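Local coordinates for Serine/threonine-protein kinase PknI (Mycobacterium tuberculosis, PDB 5XLM) that phosphorylates proteins on serine and threonine and slows mycobacterial growth within the infected host, this piece being its extracellular sensor domain, at residues A[39-44]-A[63-68]; A[81-86]-A[95-100]; A[144-149]-A[170-175]. One frame throughout, in Å; residues are numbered along the deposited sequence.

Contact 1: residues A[39-44]-A[63-68]; sequences TYRIEI and NTWWAF
In the closed antiparallel β-barrel of the sensor domain, two neighbouring strands meet here, with Tyr40 facing Trp66 and Ile42 facing Thr64 as hydrogen-bonded pairs. The segment directions differ by 147°, as expected of twisted antiparallel strands. Each of the two pairs exchanges two backbone bonds; that from Tyr40 N to Trp66 O, at 2.7 Å, is almost straight, 177° at the hydrogen.

The side chains divide into two faces. On one, Ile42 lays its CD1 over a face of the Trp66 indole, 3.5 Å from CD1 of that ring. Phe68 continues this apolar row: its CD2 comes within 3.7 Å of Tyr40 CB, and its ring stands oblique to the tyrosine ring. The rotation of the Trp66 indole is fixed within its own strand, since its NE1 donates to Thr64 OG1 at 2.8 Å. A water then joins that hydroxyl to Ile42 O, while Phe100 meets Trp66 edge-to-face.

On the other face, Arg41 runs alongside Trp65. Its CG is anti to the backbone N (chi1 160°) and the chain stays extended to NE, which lays the aliphatic part over one face of the indole, toward its rim; Arg41 CB sits 3.8 Å from the centroid of the five-membered ring, a CH-pi contact. Farther out, Asn63 OD1 lies 2.9 Å from Arg41 NE, and His89 stacks on Trp65.

One face is thus mainly apolar, its indole N-H satisfied by Thr64, while on the other the aliphatic stem lets an arginine pack on an indole and still carry its polar end to Asn63.

Contact 2: residues A[81-86]-A[95-100]; sequences ATMLDD and PPVRPF
Ala81 and Phe100 exchange two backbone hydrogen bonds, Ala81 N to Phe100 O at 3.0 Å and Phe100 N to Ala81 O at 3.2 Å, which makes them an antiparallel hydrogen-bonded pair. It is the one β bridge between these segments. Beyond it the backbones part, and a water takes over: it accepts from Met83 N at 3.1 Å and donates weakly to the carbonyls of both Val97 and Arg98. Direct bonds thus give way to water-mediated ones where strand 77-83 separates from the loop leading into strand 100-105.

Around this polar seam the packing is modest. Phe100 CG lies between its backbone N and carbonyl carbon (chi1 77°), and the CE1 corner of the ring comes 3.5 Å from Ala81 CB, which approaches the ring obliquely. The ring also reaches past strand 77-83 to strand 62-72. Pro99 CB lies 3.3 Å from Ala81 O, the carbonyl that accepts from Phe100 N. Farther along, Met83 SD touches Val97 CG2 at 4.2 Å, a looser apolar contact; Met83 also reaches Thr64 and Trp66. Arg98 has its CB directed away from 81-86, and its guanidinium forms a salt bridge with Glu114.

With just two direct bonds and 263 Å² buried, the contact is supplemented by its water: a single solvent molecule serves one amide and, weakly, two carbonyls where the diverging backbones do not pair directly.

Contact 3: residues A[144-149]-A[170-175]; sequences GDLVGE and AVASRS
A β-hairpin of the sensor-domain barrel is joined here near its open end, where Leu146 pairs with Ala172 and Gly148 with Ala170. Its arms are strands 146-154 and 165-174, and each has another neighbour in the sheet: backbone bonds from Val147 and Glu149 go to strand 131-140, and those from Val171 and Ser173 go to strand 38-51. The segment axes approach to 4.7 Å with their directions 153° apart, which fits a twisted antiparallel pair.

Four backbone hydrogen bonds hold the two strands together. Leu146 and Ala172 give and receive one each, both 2.8 Å long, and Ala172 N to Leu146 O is nearly straight at 174°. Val147 and Val171 form the non-hydrogen-bonded pair between the two bonded ones. Their side chains share a face, yet each makes its closer approach to a carbonyl: Val171 CG1, anti to its backbone N (chi1 177°), is 3.8 Å from Leu146 O, and Val147 CG1 is 3.9 Å from Ala170 O.

The opposite face is apolar, one leucine among two alanines and a glycine. Leu146 CD1 meets Ala172 CB at 4.0 Å, and that leucine also touches Tyr40 and Leu138, whereas Ala170 reaches Ile44 and Leu136. Gly148 presents no side chain on this face beside Ala170. Before the strand starts, Asp145 brings its CB to 3.4 Å from Ala172 O, the carbonyl that Leu146 N is using. At the far end Glu149, its CB directed away from 170-175, forms a salt bridge with Arg139.

Pairing is less regular there: Ala170 N donates to Gly148 O at 3.0 Å from well above the plane of that carbonyl.

Contacts 1 and 3 are regular strand pairings, and strands 38-51 and 165-174 make them neighbours: Glu43 N lies 2.8 Å from Val171 O. Contact 2 lies on the other flank of contact 1, through strands 62-72 and 77-83, where Ala67 N is 2.9 Å from Thr82 O. All three are partly buried, contacts 1 and 3 with centres about 8 and 9 Å from the chain centre, contact 2 farther out at about 11 Å. Bulky aromatic chemistry is concentrated in contact 1, which buries 598 Å²; contact 3 relies on backbone bonds with aliphatic side chains, and contact 2, where the end of strand 77-83 meets the loop leading into strand 100-105, on fewer bonds plus water.

Contact 1: residues A[39-44]-A[63-68]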
loop_
_atom_site.group_PDB
_atom_site.type_symbol
_atom_site.label_atom_id
_atom_site.label_comp_id
_atom_site.label_asym_id
_atom_site.label_seq_id
_atom_site.Cartn_x
_atom_site.Cartn_y
_atom_site.Cartn_z
ATOM N N THR A 39 -3.168 -0.295 12.994
ATOM C CA THR A 39 -3.025 0.954 12.260
ATOM C C THR A 39 -1.634 1.031 11.648
ATOM O O THR A 39 -0.629 0.856 12.346
ATOM C CB THR A 39 -3.265 2.152 13.178
ATOM O OG1 THR A 39 -4.593 2.086 13.714
ATOM C CG2 THR A 39 -3.096 3.456 12.405
ATOM N N TYR A 40 -1.577 1.292 10.346
ATOM C CA TYR A 40 -0.320 1.359 9.614
ATOM C C TYR A 40 -0.180 2.710 8.930
ATOM O O TYR A 40 -1.151 3.250 8.387
ATOM C CB TYR A 40 -0.219 0.236 8.574
ATOM C CG TYR A 40 0.188 -1.097 9.155
ATOM C CD1 TYR A 40 -0.732 -1.902 9.815
ATOM C CD2 TYR A 40 1.495 -1.555 9.041
ATOM C CE1 TYR A 40 -0.362 -3.121 10.344
ATOM C CE2 TYR A 40 1.876 -2.774 9.569
ATOM C CZ TYR A 40 0.944 -3.552 10.219
ATOM O OH TYR A 40 1.315 -4.767 10.746
ATOM N N ARG A 41 1.033 3.248 8.967
ATOM C CA ARG A 41 1.375 4.499 8.306
ATOM C C ARG A 41 2.206 4.178 7.071
ATOM O O ARG A 41 3.263 3.546 7.178
ATOM C CB ARG A 41 2.140 5.422 9.252
ATOM C CG ARG A 41 2.952 6.505 8.566
ATOM C CD ARG A 41 3.654 7.378 9.594
ATOM N NE ARG A 41 4.702 8.198 8.996
ATOM C CZ ARG A 41 5.979 7.841 8.935
ATOM N NH1 ARG A 41 6.370 6.676 9.435
ATOM N NH2 ARG A 41 6.870 8.649 8.372
ATOM N N ILE A 42 1.726 4.601 5.906
ATOM C CA ILE A 42 2.383 4.330 4.634
ATOM C C ILE A 42 2.969 5.634 4.115
ATOM O O ILE A 42 2.253 6.632 3.969
ATOM C CB ILE A 42 1.415 3.715 3.612
ATOM C CG1 ILE A 42 0.852 2.395 4.141
ATOM C CG2 ILE A 42 2.113 3.511 2.273
ATOM C CD1 ILE A 42 -0.050 1.674 3.160
ATOM N N GLU A 43 4.269 5.628 3.843
ATOM C CA GLU A 43 4.965 6.784 3.289
ATOM C C GLU A 43 5.332 6.476 1.844
ATOM O O GLU A 43 6.138 5.578 1.580
ATOM C CB GLU A 43 6.206 7.129 4.109
ATOM C CG GLU A 43 6.918 8.388 3.631
ATOM C CD GLU A 43 8.152 8.717 4.452
ATOM O OE1 GLU A 43 8.948 7.796 4.733
ATOM O OE2 GLU A 43 8.319 9.896 4.825
ATOM N N ILE A 44 4.731 7.213 0.915
ATOM C CA ILE A 44 5.087 7.137 -0.496
ATOM C C ILE A 44 6.154 8.196 -0.746
ATOM O O ILE A 44 5.853 9.390 -0.815
ATOM C CB ILE A 44 3.863 7.343 -1.396
ATOM C CG1 ILE A 44 2.785 6.313 -1.063
ATOM C CG2 ILE A 44 4.251 7.237 -2.861
ATOM C CD1 ILE A 44 3.219 4.880 -1.293
ATOM N N ASN A 63 2.681 10.889 3.475
ATOM C CA ASN A 63 2.289 9.902 4.472
ATOM C C ASN A 63 0.771 9.791 4.531
ATOM O O ASN A 63 0.061 10.800 4.482
ATOM C CB ASN A 63 2.826 10.270 5.857
ATOM C CG ASN A 63 4.337 10.257 5.922
ATOM O OD1 ASN A 63 4.946 9.246 6.275
ATOM N ND2 ASN A 63 4.953 11.383 5.587
ATOM N N THR A 64 0.283 8.557 4.635
ATOM C CA THR A 64 -1.133 8.275 4.824
ATOM C C THR A 64 -1.268 7.162 5.853
ATOM O O THR A 64 -0.334 6.389 6.083
ATOM C CB THR A 64 -1.824 7.868 3.513
ATOM O OG1 THR A 64 -1.118 6.773 2.917
ATOM C CG2 THR A 64 -1.861 9.036 2.537
ATOM N N TRP A 65 -2.439 7.086 6.476
ATOM C CA TRP A 65 -2.688 6.121 7.537
ATOM C C TRP A 65 -3.808 5.173 7.138
ATOM O O TRP A 65 -4.808 5.586 6.543
ATOM C CB TRP A 65 -3.020 6.824 8.855
ATOM C CG TRP A 65 -1.792 7.330 9.542
ATOM C CD1 TRP A 65 -1.111 6.720 10.555
ATOM C CD2 TRP A 65 -1.079 8.535 9.246
ATOM N NE1 TRP A 65 -0.025 7.479 10.918
ATOM C CE2 TRP A 65 0.018 8.598 10.128
ATOM C CE3 TRP A 65 -1.266 9.573 8.327
ATOM C CZ2 TRP A 65 0.924 9.655 10.119
ATOM C CZ3 TRP A 65 -0.362 10.623 8.318
ATOM C CH2 TRP A 65 0.718 10.656 9.208
ATOM N N TRP A 66 -3.628 3.898 7.475
ATOM C CA TRP A 66 -4.521 2.838 7.039
ATOM C C TRP A 66 -4.779 1.880 8.191
ATOM O O TRP A 66 -3.928 1.686 9.063
ATOM C CB TRP A 66 -3.935 2.075 5.842
ATOM C CG TRP A 66 -3.614 2.952 4.669
ATOM C CD1 TRP A 66 -2.516 3.749 4.514
ATOM C CD2 TRP A 66 -4.398 3.115 3.483
ATOM N NE1 TRP A 66 -2.571 4.403 3.308
ATOM C CE2 TRP A 66 -3.715 4.029 2.653
ATOM C CE3 TRP A 66 -5.610 2.576 3.041
ATOM C CZ2 TRP A 66 -4.207 4.418 1.410
ATOM C CZ3 TRP A 66 -6.096 2.962 1.804
ATOM C CH2 TRP A 66 -5.395 3.875 1.002
ATOM N N ALA A 67 -5.967 1.284 8.186
ATOM C CA ALA A 67 -6.335 0.243 9.137
ATOM C C ALA A 67 -6.296 -1.092 8.401
ATOM O O ALA A 67 -7.126 -1.348 7.523
ATOM C CB ALA A 67 -7.712 0.514 9.737
ATOM N N PHE A 68 -5.324 -1.928 8.748
ATOM C CA PHE A 68 -5.105 -3.206 8.085
ATOM C C PHE A 68 -5.739 -4.341 8.880
ATOM O O PHE A 68 -5.691 -4.353 10.114
ATOM C CB PHE A 68 -3.608 -3.485 7.914
ATOM C CG PHE A 68 -3.022 -2.952 6.636
ATOM C CD1 PHE A 68 -2.784 -3.798 5.565
ATOM C CD2 PHE A 68 -2.692 -1.611 6.511
ATOM C CE1 PHE A 68 -2.236 -3.317 4.390
ATOM C CE2 PHE A 68 -2.145 -1.125 5.336
ATOM C CZ PHE A 68 -1.917 -1.979 4.275
HETATM O O HOH W 1 0.962 7.718 1.392
#

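Contact 2: residues A[81-86]-A[95-100]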
loop_
_atom_site.group_PDB
_atom_site.type_symbol
_atom_site.label_atom_id
_atom_site.label_comp_id
_atom_site.label_asym_id
_atom_site.label_seq_id
_atom_site.Cartn_x
_atom_site.Cartn_y
_atom_site.Cartn_z
ATOM N N ALA A 81 -7.146 -2.958 3.524
ATOM C CA ALA A 81 -6.761 -1.717 4.178
ATOM C C ALA A 81 -7.764 -0.626 3.840
ATOM O O ALA A 81 -8.016 -0.354 2.660
ATOM C CB ALA A 81 -5.351 -1.286 3.760
ATOM N N THR A 82 -8.335 -0.007 4.871
ATOM C CA THR A 82 -9.224 1.130 4.699
ATOM C C THR A 82 -8.510 2.389 5.171
ATOM O O THR A 82 -7.813 2.372 6.189
ATOM C CB THR A 82 -10.550 0.934 5.442
ATOM O OG1 THR A 82 -11.364 2.108 5.283
ATOM C CG2 THR A 82 -10.319 0.662 6.924
ATOM N N MET A 83 -8.670 3.470 4.415
ATOM C CA MET A 83 -7.915 4.687 4.677
ATOM C C MET A 83 -8.482 5.436 5.875
ATOM O O MET A 83 -9.698 5.575 6.026
ATOM C CB MET A 83 -7.921 5.591 3.447
ATOM C CG MET A 83 -6.884 6.694 3.483
ATOM S SD MET A 83 -6.838 7.623 1.939
ATOM C CE MET A 83 -5.445 8.710 2.220
ATOM N N LEU A 84 -7.585 5.916 6.727
ATOM C CA LEU A 84 -7.945 6.724 7.879
ATOM C C LEU A 84 -7.748 8.200 7.555
ATOM O O LEU A 84 -7.112 8.567 6.563
ATOM C CB LEU A 84 -7.113 6.312 9.097
ATOM C CG LEU A 84 -7.168 4.830 9.480
ATOM C CD1 LEU A 84 -6.191 4.546 10.608
ATOM C CD2 LEU A 84 -8.580 4.411 9.871
ATOM N N ASP A 85 -8.315 9.054 8.401
ATOM C CA ASP A 85 -8.186 10.487 8.185
ATOM C C ASP A 85 -6.765 10.943 8.498
ATOM O O ASP A 85 -6.054 10.332 9.299
ATOM C CB ASP A 85 -9.202 11.248 9.036
ATOM C CG ASP A 85 -9.453 12.654 8.527
ATOM O OD1 ASP A 85 -8.525 13.487 8.594
ATOM O OD2 ASP A 85 -10.574 12.916 8.037
ATOM N N ASP A 86 -6.353 12.034 7.846
ATOM C CA ASP A 86 -4.958 12.458 7.917
ATOM C C ASP A 86 -4.568 12.887 9.327
ATOM O O ASP A 86 -3.490 12.525 9.815
ATOM C CB ASP A 86 -4.701 13.593 6.926
ATOM C CG ASP A 86 -4.675 13.115 5.490
ATOM O OD1 ASP A 86 -4.396 11.918 5.262
ATOM O OD2 ASP A 86 -4.924 13.941 4.588
ATOM N N PRO A 95 -14.201 12.156 2.295
ATOM C CA PRO A 95 -15.221 11.153 1.965
ATOM C C PRO A 95 -14.688 9.719 1.989
ATOM O O PRO A 95 -13.471 9.535 1.983
ATOM C CB PRO A 95 -15.646 11.549 0.547
ATOM C CG PRO A 95 -14.440 12.196 -0.027
ATOM C CD PRO A 95 -13.811 12.946 1.113
ATOM N N PRO A 96 -15.585 8.731 2.030
ATOM C CA PRO A 96 -15.134 7.335 2.054
ATOM C C PRO A 96 -14.265 7.002 0.851
ATOM O O PRO A 96 -14.540 7.418 -0.277
ATOM C CB PRO A 96 -16.444 6.539 2.035
ATOM C CG PRO A 96 -17.441 7.460 2.640
ATOM C CD PRO A 96 -17.045 8.839 2.196
ATOM N N VAL A 97 -13.202 6.244 1.109
ATOM C CA VAL A 97 -12.288 5.764 0.083
ATOM C C VAL A 97 -12.383 4.247 0.043
ATOM O O VAL A 97 -12.406 3.592 1.091
ATOM C CB VAL A 97 -10.839 6.221 0.354
ATOM C CG1 VAL A 97 -9.894 5.672 -0.708
ATOM C CG2 VAL A 97 -10.763 7.739 0.409
ATOM N N ARG A 98 -12.449 3.693 -1.163
ATOM C CA ARG A 98 -12.579 2.252 -1.306
ATOM C C ARG A 98 -11.352 1.550 -0.726
ATOM O O ARG A 98 -10.222 2.017 -0.909
ATOM C CB ARG A 98 -12.768 1.868 -2.776
ATOM C CG ARG A 98 -11.867 2.604 -3.771
ATOM C CD ARG A 98 -10.565 1.857 -4.041
ATOM N NE ARG A 98 -9.901 2.330 -5.254
ATOM C CZ ARG A 98 -8.693 1.940 -5.650
ATOM N NH1 ARG A 98 -8.003 1.070 -4.924
ATOM N NH2 ARG A 98 -8.172 2.423 -6.769
ATOM N N PRO A 99 -11.536 0.443 -0.012
ATOM C CA PRO A 99 -10.383 -0.293 0.512
ATOM C C PRO A 99 -9.655 -1.040 -0.593
ATOM O O PRO A 99 -10.262 -1.540 -1.541
ATOM C CB PRO A 99 -11.015 -1.263 1.516
ATOM C CG PRO A 99 -12.392 -1.498 0.969
ATOM C CD PRO A 99 -12.817 -0.182 0.365
ATOM N N PHE A 100 -8.334 -1.109 -0.464
ATOM C CA PHE A 100 -7.514 -1.875 -1.390
ATOM C C PHE A 100 -7.018 -3.142 -0.707
ATOM O O PHE A 100 -6.904 -3.212 0.520
ATOM C CB PHE A 100 -6.339 -1.040 -1.926
ATOM C CG PHE A 100 -5.194 -0.881 -0.958
ATOM C CD1 PHE A 100 -5.197 0.136 -0.018
ATOM C CD2 PHE A 100 -4.099 -1.727 -1.016
ATOM C CE1 PHE A 100 -4.138 0.291 0.860
ATOM C CE2 PHE A 100 -3.040 -1.579 -0.138
ATOM C CZ PHE A 100 -3.060 -0.568 0.800
HETATM O O HOH W 2 -9.795 2.897 1.548
#

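Contact 3: residues A[144-149]-A[170-175]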
loop_
_atom_site.group_PDB
_atom_site.type_symbol
_atom_site.label_atom_id
_atom_site.label_comp_id
_atom_site.label_asym_id
_atom_site.label_seq_id
_atom_site.Cartn_x
_atom_site.Cartn_y
_atom_site.Cartn_z
ATOM N N GLY A 144 9.844 -5.717 11.698
ATOM C CA GLY A 144 8.437 -5.519 11.989
ATOM C C GLY A 144 7.756 -4.576 11.019
ATOM O O GLY A 144 6.566 -4.728 10.726
ATOM N N ASP A 145 8.501 -3.592 10.522
ATOM C CA ASP A 145 7.995 -2.689 9.502
ATOM C C ASP A 145 8.153 -3.328 8.124
ATOM O O ASP A 145 8.664 -4.443 7.979
ATOM C CB ASP A 145 8.716 -1.345 9.575
ATOM C CG ASP A 145 10.218 -1.481 9.418
ATOM O OD1 ASP A 145 10.768 -2.529 9.822
ATOM O OD2 ASP A 145 10.849 -0.542 8.890
ATOM N N LEU A 146 7.709 -2.616 7.092
ATOM C CA LEU A 146 7.761 -3.121 5.728
ATOM C C LEU A 146 8.346 -2.058 4.811
ATOM O O LEU A 146 8.073 -0.865 4.974
ATOM C CB LEU A 146 6.368 -3.531 5.228
ATOM C CG LEU A 146 5.566 -4.476 6.127
ATOM C CD1 LEU A 146 4.470 -3.720 6.865
ATOM C CD2 LEU A 146 4.987 -5.630 5.324
ATOM N N VAL A 147 9.151 -2.500 3.850
ATOM C CA VAL A 147 9.761 -1.625 2.858
ATOM C C VAL A 147 9.414 -2.160 1.479
ATOM O O VAL A 147 9.474 -3.371 1.240
ATOM C CB VAL A 147 11.291 -1.531 3.045
ATOM C CG1 VAL A 147 11.911 -0.664 1.962
ATOM C CG2 VAL A 147 11.621 -0.984 4.425
ATOM N N GLY A 148 9.038 -1.263 0.578
ATOM C CA GLY A 148 8.695 -1.675 -0.765
ATOM C C GLY A 148 8.702 -0.533 -1.754
ATOM O O GLY A 148 9.551 0.358 -1.677
ATOM N N GLU A 149 7.758 -0.544 -2.690
ATOM C CA GLU A 149 7.731 0.485 -3.715
ATOM C C GLU A 149 6.372 0.489 -4.392
ATOM O O GLU A 149 5.676 -0.529 -4.429
ATOM C CB GLU A 149 8.836 0.269 -4.755
ATOM C CG GLU A 149 8.741 -1.066 -5.464
ATOM C CD GLU A 149 9.940 -1.356 -6.344
ATOM O OE1 GLU A 149 10.503 -0.406 -6.930
ATOM O OE2 GLU A 149 10.323 -2.542 -6.444
ATOM N N ALA A 170 8.596 3.043 -0.910
ATOM C CA ALA A 170 7.510 3.107 0.057
ATOM C C ALA A 170 7.926 2.422 1.349
ATOM O O ALA A 170 8.649 1.423 1.330
ATOM C CB ALA A 170 6.233 2.455 -0.489
ATOM N N VAL A 171 7.462 2.969 2.470
ATOM C CA VAL A 171 7.706 2.411 3.794
ATOM C C VAL A 171 6.378 2.335 4.530
ATOM O O VAL A 171 5.562 3.261 4.454
ATOM C CB VAL A 171 8.725 3.252 4.597
ATOM C CG1 VAL A 171 8.905 2.687 6.000
ATOM C CG2 VAL A 171 10.058 3.313 3.872
ATOM N N ALA A 172 6.155 1.227 5.231
ATOM C CA ALA A 172 4.954 1.032 6.033
ATOM C C ALA A 172 5.366 0.617 7.436
ATOM O O ALA A 172 6.130 -0.338 7.605
ATOM C CB ALA A 172 4.032 -0.022 5.409
ATOM N N SER A 173 4.867 1.336 8.436
ATOM C CA SER A 173 5.200 1.070 9.826
ATOM C C SER A 173 3.925 1.025 10.651
ATOM O O SER A 173 3.020 1.843 10.459
ATOM C CB SER A 173 6.163 2.130 10.378
ATOM O OG SER A 173 5.832 3.422 9.897
ATOM N N ARG A 174 3.856 0.058 11.563
ATOM C CA ARG A 174 2.658 -0.149 12.363
ATOM C C ARG A 174 2.621 0.837 13.524
ATOM O O ARG A 174 3.621 1.030 14.221
ATOM C CB ARG A 174 2.611 -1.586 12.880
ATOM C CG ARG A 174 1.324 -1.945 13.601
ATOM C CD ARG A 174 1.340 -3.392 14.064
ATOM N NE ARG A 174 0.069 -3.790 14.665
ATOM C CZ ARG A 174 -0.236 -3.627 15.948
ATOM N NH1 ARG A 174 0.639 -3.067 16.772
ATOM N NH2 ARG A 174 -1.418 -4.021 16.407
ATOM N N SER A 175 1.462 1.459 13.731
ATOM C CA SER A 175 1.262 2.454 14.785
ATOM C C SER A 175 0.169 1.940 15.716
ATOM O O SER A 175 -0.978 2.387 15.661
ATOM C CB SER A 175 0.902 3.822 14.186
ATOM O OG SER A 175 1.840 4.209 13.198
#